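Long-range contact in endoglucanase A (Clostridium cellulolyticum, PDB 1EDG), which hydrolyses internal beta-1,4-glucosidic bonds of cellulose as a family 5 endoglucanase with a TIM-barrel catalytic domain: residues R79-W84 with N120-V125. Numbering follows the deposited sequence.
Sequences RIPVSW and NTHHDV
Pro81 CB lies over one face of the His122 ring, 3.7 Å from its centroid and 27° off the normal, a CH-pi contact offset toward the rim at His122 CD2. Arg79 NH2 comes to that ring's edge near its plane, 3.8 Å from His122 NE2; salt bridges to Glu166 and Glu307 hold the guanidinium. His122 ND1 lies over the centre of one His123 face. Val82 CG1 sits 3.4 Å above the Trp84 ring plane, over its centre, while the indole edge gives a nearly straight hydrogen bond, Trp84 NE1 to Asn120 O (2.9 Å, 167°), its acceptor close to the ring plane. Asp124 OD2, at the same edge, accepts from Trp84 N (3.0 Å) on its syn lone pair, with Tyr144 as a further partner. Asn120 CG sits between its backbone N and carbonyl carbon (chi1 79°), carrying the amide toward Val82, and Asn120 OD1 accepts from Val82 N at 3.0 Å. Val82 O takes His122 N (2.7 Å), a donor well above the carbonyl plane. Ser83 OG accepts His123 N (2.9 Å) and also bonds Asp40 O. One backbone bond and four side-chain-mediated ones thus join the loops leaving the C-terminal ends of adjacent parallel strands 77-80 and 116-120, the catalytic side in TIM barrels, with Trp84 packed against helices 97-111 and 138-155.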
loop_
_atom_site.group_PDB
_atom_site.type_symbol
_atom_site.label_atom_id
_atom_site.label_comp_id
_atom_site.label_asym_id
_atom_site.label_seq_id
_atom_site.Cartn_x
_atom_site.Cartn_y
_atom_site.Cartn_z
ATOM N N ARG A 79 4.364 5.040 -2.948
ATOM C CA ARG A 79 2.932 4.805 -3.075
ATOM C C ARG A 79 2.284 6.112 -2.626
ATOM O O ARG A 79 2.673 6.697 -1.597
ATOM C CB ARG A 79 2.433 3.632 -2.215
ATOM C CG ARG A 79 0.987 3.246 -2.584
ATOM C CD ARG A 79 0.498 1.936 -1.972
ATOM N NE ARG A 79 0.178 2.151 -0.581
ATOM C CZ ARG A 79 -1.000 1.937 -0.005
ATOM N NH1 ARG A 79 -2.040 1.457 -0.670
ATOM N NH2 ARG A 79 -1.154 2.324 1.242
ATOM N N ILE A 80 1.340 6.587 -3.423
ATOM C CA ILE A 80 0.644 7.835 -3.138
ATOM C C ILE A 80 -0.848 7.581 -2.892
ATOM O O ILE A 80 -1.637 7.484 -3.838
ATOM C CB ILE A 80 0.826 8.836 -4.309
ATOM C CG1 ILE A 80 2.317 9.138 -4.523
ATOM C CG2 ILE A 80 0.051 10.113 -4.040
ATOM C CD1 ILE A 80 2.603 10.017 -5.716
ATOM N N PRO A 81 -1.240 7.416 -1.619
ATOM C CA PRO A 81 -2.636 7.175 -1.247
ATOM C C PRO A 81 -3.472 8.420 -1.553
ATOM O O PRO A 81 -3.078 9.530 -1.182
ATOM C CB PRO A 81 -2.550 6.973 0.268
ATOM C CG PRO A 81 -1.172 6.470 0.482
ATOM C CD PRO A 81 -0.368 7.337 -0.432
ATOM N N VAL A 82 -4.608 8.250 -2.226
ATOM C CA VAL A 82 -5.468 9.392 -2.534
ATOM C C VAL A 82 -6.935 9.103 -2.231
ATOM O O VAL A 82 -7.479 8.090 -2.671
ATOM C CB VAL A 82 -5.377 9.825 -4.021
ATOM C CG1 VAL A 82 -6.232 11.080 -4.253
ATOM C CG2 VAL A 82 -3.938 10.109 -4.420
ATOM N N SER A 83 -7.554 9.960 -1.424
ATOM C CA SER A 83 -8.976 9.824 -1.121
ATOM C C SER A 83 -9.660 10.827 -2.051
ATOM O O SER A 83 -9.578 12.039 -1.850
ATOM C CB SER A 83 -9.263 10.142 0.348
ATOM O OG SER A 83 -8.749 9.130 1.208
ATOM N N TRP A 84 -10.295 10.316 -3.099
ATOM C CA TRP A 84 -10.947 11.166 -4.089
ATOM C C TRP A 84 -12.354 11.659 -3.763
ATOM O O TRP A 84 -12.788 12.670 -4.322
ATOM C CB TRP A 84 -11.013 10.444 -5.438
ATOM C CG TRP A 84 -9.719 9.879 -5.898
ATOM C CD1 TRP A 84 -9.196 8.655 -5.572
ATOM C CD2 TRP A 84 -8.768 10.505 -6.769
ATOM N NE1 TRP A 84 -7.982 8.488 -6.184
ATOM C CE2 TRP A 84 -7.692 9.607 -6.929
ATOM C CE3 TRP A 84 -8.721 11.741 -7.435
ATOM C CZ2 TRP A 84 -6.574 9.900 -7.725
ATOM C CZ3 TRP A 84 -7.613 12.037 -8.229
ATOM C CH2 TRP A 84 -6.554 11.117 -8.367
ATOM N N ASN A 120 -3.629 5.115 -6.045
ATOM C CA ASN A 120 -4.813 4.329 -5.684
ATOM C C ASN A 120 -6.023 5.196 -5.331
ATOM O O ASN A 120 -6.055 6.390 -5.664
ATOM C CB ASN A 120 -4.478 3.425 -4.472
ATOM C CG ASN A 120 -4.512 4.173 -3.108
ATOM O OD1 ASN A 120 -4.844 5.358 -3.021
ATOM N ND2 ASN A 120 -4.205 3.455 -2.046
ATOM N N THR A 121 -7.067 4.539 -4.817
ATOM C CA THR A 121 -8.213 5.243 -4.244
ATOM C C THR A 121 -8.003 4.752 -2.807
ATOM O O THR A 121 -7.661 3.574 -2.591
ATOM C CB THR A 121 -9.620 4.820 -4.775
ATOM O OG1 THR A 121 -9.898 3.455 -4.447
ATOM C CG2 THR A 121 -9.725 5.063 -6.261
ATOM N N HIS A 122 -8.140 5.638 -1.825
ATOM C CA HIS A 122 -7.883 5.255 -0.449
ATOM C C HIS A 122 -9.106 5.222 0.458
ATOM O O HIS A 122 -9.863 4.250 0.430
ATOM C CB HIS A 122 -6.766 6.135 0.129
ATOM C CG HIS A 122 -5.867 5.422 1.091
ATOM N ND1 HIS A 122 -5.962 5.571 2.460
ATOM C CD2 HIS A 122 -4.838 4.568 0.881
ATOM C CE1 HIS A 122 -5.028 4.843 3.049
ATOM N NE2 HIS A 122 -4.334 4.227 2.110
ATOM N N HIS A 123 -9.320 6.273 1.251
ATOM C CA HIS A 123 -10.460 6.310 2.172
ATOM C C HIS A 123 -11.726 6.729 1.418
ATOM O O HIS A 123 -12.287 7.807 1.653
ATOM C CB HIS A 123 -10.183 7.265 3.340
ATOM C CG HIS A 123 -9.069 6.819 4.243
ATOM N ND1 HIS A 123 -8.064 7.668 4.662
ATOM C CD2 HIS A 123 -8.827 5.629 4.842
ATOM C CE1 HIS A 123 -7.256 7.021 5.485
ATOM N NE2 HIS A 123 -7.697 5.783 5.611
ATOM N N ASP A 124 -12.150 5.879 0.485
ATOM C CA ASP A 124 -13.329 6.152 -0.325
ATOM C C ASP A 124 -14.467 5.159 -0.102
ATOM O O ASP A 124 -15.362 5.039 -0.937
ATOM C CB ASP A 124 -12.950 6.228 -1.805
ATOM C CG ASP A 124 -12.194 7.503 -2.152
ATOM O OD1 ASP A 124 -12.279 8.478 -1.374
ATOM O OD2 ASP A 124 -11.539 7.544 -3.215
ATOM N N VAL A 125 -14.405 4.424 1.006
ATOM C CA VAL A 125 -15.460 3.476 1.350
ATOM C C VAL A 125 -16.483 4.336 2.094
ATOM O O VAL A 125 -16.286 4.665 3.267
ATOM C CB VAL A 125 -14.955 2.350 2.295
ATOM C CG1 VAL A 125 -16.074 1.332 2.550
ATOM C CG2 VAL A 125 -13.738 1.656 1.703
#